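Local coordinates for protein CD160 antigen (Homo sapiens, PDB 6NGG) that serves as a receptor on natural killer and T cells for MHC class I molecules and TNFRSF14, delivering stimulatory or inhibitory signals, at residues 29-34 and 87-92; 48-53 and 68-73. The protein carries 1 engineered substitution. One frame throughout, in Å; residues are numbered along the deposited sequence.

Contact 1 of 2, residues 29-34 and 87-92; sequences EGFVMF and CCARSQ. Engineered in segment 29-34: Met33 (natural residue Val).
The Phe34 ring lies against Cys88, whose CB sits over one face, 3.9 Å from the ring centroid, as a CH-pi contact; Cys88 O also stands over a face, near the rim. CG of Phe34 stands between its own backbone N and carbonyl carbon (chi1 50°), which folds the ring across onto the partner strand. There CE2 reaches 3.5 Å from Cys88 CB, Arg90 CB meets the ring at its edge, and Cys88 SG makes a more distant, oblique sulfur-aromatic contact. Val32 and Arg90 lie side by side on this face of the sheet, pointing the same way, with CG1 of Val32 4.1 Å from Arg90 CB.

On the opposite face Phe31, Met33, Ala89 and Ser91 come together. Met33, engineered from the natural valine, brings its CG in plane to the edge of the Phe31 ring and 4.2 Å from Ala89 CB. This methyl approaches the Phe31 ring obliquely.

Between these two faces the backbones pair as antiparallel strands. Val32 with Arg90 and Phe34 with Cys88 are hydrogen-bonded pairs, each closed by two N-H...O=C bonds; Cys88 N to Phe34 O is nearly straight, at 168°. A longer bond, 3.3 Å from Gln92 N to Gly30 O, extends the backbone contact past the regular pairing.

The paired segments belong to strands 31-37 and 83-91 of the V-type immunoglobulin domain; 83-91 is the central strand of a five-stranded sheet and 31-37 lies next to it. Val21 of strand 14-22 covers Phe31, Met33 and Ala89 from the other sheet, and Cys87 is joined there to Cys19 by the inter-sheet disulfide. Strand 50-52, whose Gln51 touches Phe34 as do Cys43 and Pro45, flanks residues 31-34, while strand 97-107 flanks residues 87-91.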
# COMPACT_ATOMS: atom_id res chain seq x y z
N GLU A 29 3.49 -6.23 -14.92
CA GLU A 29 3.91 -4.95 -15.44
C GLU A 29 2.71 -4.09 -15.64
O GLU A 29 1.62 -4.59 -15.82
CB GLU A 29 4.61 -5.15 -16.79
CG GLU A 29 5.84 -4.31 -16.92
CD GLU A 29 7.01 -4.93 -16.19
OE1 GLU A 29 7.45 -6.03 -16.61
OE2 GLU A 29 7.49 -4.31 -15.21
N GLY A 30 2.90 -2.79 -15.59
CA GLY A 30 1.96 -1.86 -16.17
C GLY A 30 0.90 -1.42 -15.17
O GLY A 30 -0.15 -0.93 -15.58
N PHE A 31 1.15 -1.55 -13.88
CA PHE A 31 0.21 -0.99 -12.87
C PHE A 31 1.02 -0.14 -11.89
O PHE A 31 2.20 -0.36 -11.70
CB PHE A 31 -0.63 -2.05 -12.11
CG PHE A 31 0.17 -3.09 -11.41
CD1 PHE A 31 0.71 -2.86 -10.11
CD2 PHE A 31 0.39 -4.32 -12.01
CE1 PHE A 31 1.45 -3.80 -9.47
CE2 PHE A 31 1.16 -5.28 -11.35
CZ PHE A 31 1.68 -5.03 -10.06
N VAL A 32 0.36 0.84 -11.30
CA VAL A 32 0.88 1.62 -10.18
C VAL A 32 0.11 1.25 -8.92
O VAL A 32 -1.10 1.06 -8.94
CB VAL A 32 0.81 3.14 -10.47
CG1 VAL A 32 -0.63 3.60 -10.73
CG2 VAL A 32 1.44 3.96 -9.38
N MET A 33 0.86 1.13 -7.83
CA MET A 33 0.36 0.86 -6.49
C MET A 33 0.43 2.15 -5.72
O MET A 33 1.34 2.94 -5.90
CB MET A 33 1.22 -0.18 -5.77
CG MET A 33 1.26 -1.59 -6.44
SD MET A 33 2.45 -2.80 -5.63
CE MET A 33 4.04 -2.18 -6.12
N PHE A 34 -0.50 2.35 -4.81
CA PHE A 34 -0.52 3.54 -3.96
C PHE A 34 -1.35 3.34 -2.69
O PHE A 34 -2.16 2.48 -2.59
CB PHE A 34 -0.95 4.78 -4.79
CG PHE A 34 -2.26 4.59 -5.61
CD1 PHE A 34 -2.24 3.97 -6.85
CD2 PHE A 34 -3.46 5.07 -5.12
CE1 PHE A 34 -3.39 3.80 -7.57
CE2 PHE A 34 -4.63 4.91 -5.84
CZ PHE A 34 -4.59 4.24 -7.06
N CYS A 87 -4.97 0.62 0.56
CA CYS A 87 -4.07 0.24 -0.55
C CYS A 87 -4.90 0.15 -1.84
O CYS A 87 -5.95 -0.52 -1.87
CB CYS A 87 -3.48 -1.16 -0.30
SG CYS A 87 -2.36 -1.30 1.14
N CYS A 88 -4.37 0.73 -2.93
CA CYS A 88 -5.00 0.63 -4.23
C CYS A 88 -3.98 0.37 -5.34
O CYS A 88 -2.78 0.57 -5.18
CB CYS A 88 -5.77 1.95 -4.48
SG CYS A 88 -7.19 2.08 -3.33
N ALA A 89 -4.47 -0.09 -6.48
CA ALA A 89 -3.59 -0.16 -7.66
C ALA A 89 -4.38 0.05 -8.92
O ALA A 89 -5.59 -0.27 -8.98
CB ALA A 89 -2.80 -1.46 -7.68
N ARG A 90 -3.70 0.54 -9.94
CA ARG A 90 -4.31 0.92 -11.17
C ARG A 90 -3.47 0.54 -12.36
O ARG A 90 -2.28 0.88 -12.41
CB ARG A 90 -4.58 2.44 -11.19
CG ARG A 90 -5.37 2.78 -12.44
CD ARG A 90 -5.64 4.25 -12.64
NE ARG A 90 -4.36 4.93 -12.78
CZ ARG A 90 -4.11 6.17 -12.37
NH1 ARG A 90 -5.09 6.91 -11.81
NH2 ARG A 90 -2.88 6.67 -12.53
N SER A 91 -4.05 -0.14 -13.33
CA SER A 91 -3.32 -0.39 -14.58
C SER A 91 -3.56 0.73 -15.60
O SER A 91 -4.72 1.04 -15.92
CB SER A 91 -3.73 -1.72 -15.16
OG SER A 91 -5.01 -1.52 -15.72
N GLN A 92 -2.50 1.29 -16.14
CA GLN A 92 -2.62 2.38 -17.13
C GLN A 92 -3.48 1.97 -18.32
O GLN A 92 -4.55 2.50 -18.54
CB GLN A 92 -1.23 2.83 -17.60
CG GLN A 92 -1.23 4.02 -18.56
CD GLN A 92 -1.85 5.29 -17.96
OE1 GLN A 92 -1.83 5.48 -16.74
NE2 GLN A 92 -2.39 6.16 -18.83

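Contact 2 of 2, residues 48-53 and 68-73; sequences SLKQLR and SQLMFT
Lys50 and Leu49 meet Phe72 and Leu70 across the two layers of the immunoglobulin beta-sandwich: 50-52 is an outermost strand of one sheet and 67-74 of the other. The strand axes run nearly antiparallel, at 156°, and stay 7.8 Å apart, so side chains rather than backbone pairing bridge them.

The apolar part centres on Phe72 and Leu70. Leu49 crosses the Phe72 ring obliquely, its CB over one face as a CH-pi contact 4.3 Å from the centroid, while its CD1 reaches Phe72 CE2 at 3.8 Å. Leu70 points its CD1 between two neighbours on the facing strand, 3.7 Å from Lys50 CD and 3.8 Å from Leu52 CB; both of those side chains slide past it in the opposite direction. Leu52 CD2 also comes to 3.6 Å from Gln69 O.

The polar part belongs to Lys50, whose methylenes pack against apolar groups while its ammonium bonds to the backbone. With CG anti to the backbone N (chi1 -177°) and the chain extended beyond it, the methylenes run between Leu70 and Phe72 and carry the ammonium past them to strand 67-74. Two waters each accept a weak bond from Lys50 NZ; one also accepts a bond from Met71 N, the other from Thr73 N. The direct bond, Lys50 NZ to Met71 O, measures 2.9 Å and meets the carbonyl almost end-on, with a C=O...N angle of 169°.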
# COMPACT_ATOMS: atom_id res chain seq x y z
N SER A 48 -2.17 10.26 -2.99
CA SER A 48 -1.62 9.18 -2.17
C SER A 48 -0.52 9.67 -1.28
O SER A 48 0.20 10.57 -1.65
CB SER A 48 -1.02 8.05 -3.05
OG SER A 48 0.17 8.47 -3.76
N LEU A 49 -0.30 8.98 -0.18
CA LEU A 49 0.91 9.19 0.65
C LEU A 49 2.16 8.65 -0.01
O LEU A 49 3.24 9.13 0.26
CB LEU A 49 0.78 8.51 1.98
CG LEU A 49 -0.44 8.92 2.80
CD1 LEU A 49 -0.47 8.11 4.07
CD2 LEU A 49 -0.40 10.40 3.10
N LYS A 50 2.02 7.63 -0.84
CA LYS A 50 3.13 7.03 -1.51
C LYS A 50 2.64 6.21 -2.72
O LYS A 50 1.61 5.58 -2.65
CB LYS A 50 3.89 6.17 -0.53
CG LYS A 50 5.12 5.58 -1.22
CD LYS A 50 6.08 4.89 -0.29
CE LYS A 50 7.34 4.55 -1.05
NZ LYS A 50 8.26 3.83 -0.14
N GLN A 51 3.34 6.31 -3.86
CA GLN A 51 2.97 5.50 -5.05
C GLN A 51 4.20 4.79 -5.55
O GLN A 51 5.30 5.19 -5.20
CB GLN A 51 2.44 6.34 -6.17
CG GLN A 51 3.32 7.51 -6.66
CD GLN A 51 2.66 8.28 -7.76
OE1 GLN A 51 2.24 9.37 -7.58
NE2 GLN A 51 2.54 7.68 -8.91
N LEU A 52 4.03 3.75 -6.35
CA LEU A 52 5.19 3.01 -6.80
C LEU A 52 4.85 2.21 -8.00
O LEU A 52 3.84 1.49 -7.98
CB LEU A 52 5.67 2.07 -5.68
CG LEU A 52 6.88 1.21 -6.00
CD1 LEU A 52 8.09 2.04 -6.32
CD2 LEU A 52 7.12 0.20 -4.87
N ARG A 53 5.69 2.34 -9.04
CA ARG A 53 5.67 1.44 -10.24
C ARG A 53 6.97 0.67 -10.21
O ARG A 53 8.03 1.24 -10.23
CB ARG A 53 5.57 2.24 -11.55
CG ARG A 53 4.50 3.33 -11.55
CD ARG A 53 4.64 4.34 -12.68
NE ARG A 53 3.32 4.63 -13.28
CZ ARG A 53 2.67 3.79 -14.12
NH1 ARG A 53 3.20 2.60 -14.49
NH2 ARG A 53 1.48 4.14 -14.59
N SER A 68 3.81 -8.07 -6.04
CA SER A 68 4.55 -6.81 -6.02
C SER A 68 4.20 -6.07 -4.76
O SER A 68 2.98 -5.94 -4.47
CB SER A 68 4.10 -5.98 -7.23
OG SER A 68 4.54 -6.52 -8.48
N GLN A 69 5.19 -5.45 -4.12
CA GLN A 69 4.97 -4.86 -2.82
C GLN A 69 5.27 -3.38 -2.78
O GLN A 69 6.26 -2.94 -3.37
CB GLN A 69 5.79 -5.57 -1.78
CG GLN A 69 5.47 -5.16 -0.37
CD GLN A 69 6.51 -5.70 0.58
OE1 GLN A 69 6.45 -6.88 0.99
NE2 GLN A 69 7.48 -4.85 0.97
N LEU A 70 4.41 -2.65 -2.07
CA LEU A 70 4.66 -1.22 -1.69
C LEU A 70 4.72 -1.10 -0.18
O LEU A 70 3.84 -1.59 0.53
CB LEU A 70 3.61 -0.32 -2.22
CG LEU A 70 3.46 1.09 -1.63
CD1 LEU A 70 4.69 1.85 -1.97
CD2 LEU A 70 2.31 1.81 -2.25
N MET A 71 5.76 -0.44 0.33
CA MET A 71 5.89 -0.27 1.82
C MET A 71 6.02 1.22 2.11
O MET A 71 6.84 1.92 1.44
CB MET A 71 7.03 -1.11 2.40
CG MET A 71 7.31 -0.84 3.89
SD MET A 71 8.73 -1.70 4.60
CE MET A 71 8.09 -3.29 4.34
N PHE A 72 5.09 1.73 2.92
CA PHE A 72 5.14 3.09 3.40
C PHE A 72 5.62 3.04 4.85
O PHE A 72 5.03 2.36 5.68
CB PHE A 72 3.77 3.71 3.30
CG PHE A 72 3.68 5.07 3.87
CD1 PHE A 72 4.36 6.12 3.27
CD2 PHE A 72 2.87 5.33 4.98
CE1 PHE A 72 4.25 7.42 3.75
CE2 PHE A 72 2.79 6.63 5.47
CZ PHE A 72 3.52 7.66 4.89
N THR A 73 6.69 3.77 5.16
CA THR A 73 7.27 3.73 6.49
C THR A 73 7.00 5.03 7.25
O THR A 73 7.17 6.11 6.69
CB THR A 73 8.76 3.37 6.48
OG1 THR A 73 8.94 2.05 5.91
CG2 THR A 73 9.33 3.33 7.95
O HOH W 1 8.09 0.55 -1.28
O HOH W 2 7.90 5.20 2.86

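Contact 1 is core and contact 2 surface, and strand 31-37 ties them together: it pairs with 83-91 in contact 1 and on its other side with 50-52 of contact 2, where Leu52 N probably bonds to Met33 O, 2.8 Å away. Contact 1 lies within one sheet, and its chemistry is regular backbone hydrogen bonding with side chains packed on two faces. Contact 2 spans the margin between the sheets, where apolar side-chain packing is accompanied by a lysine ammonium and waters bonded to backbone groups. The two also meet across the sandwich, where the engineered Met33 places SD 3.4 Å from Ser68 O.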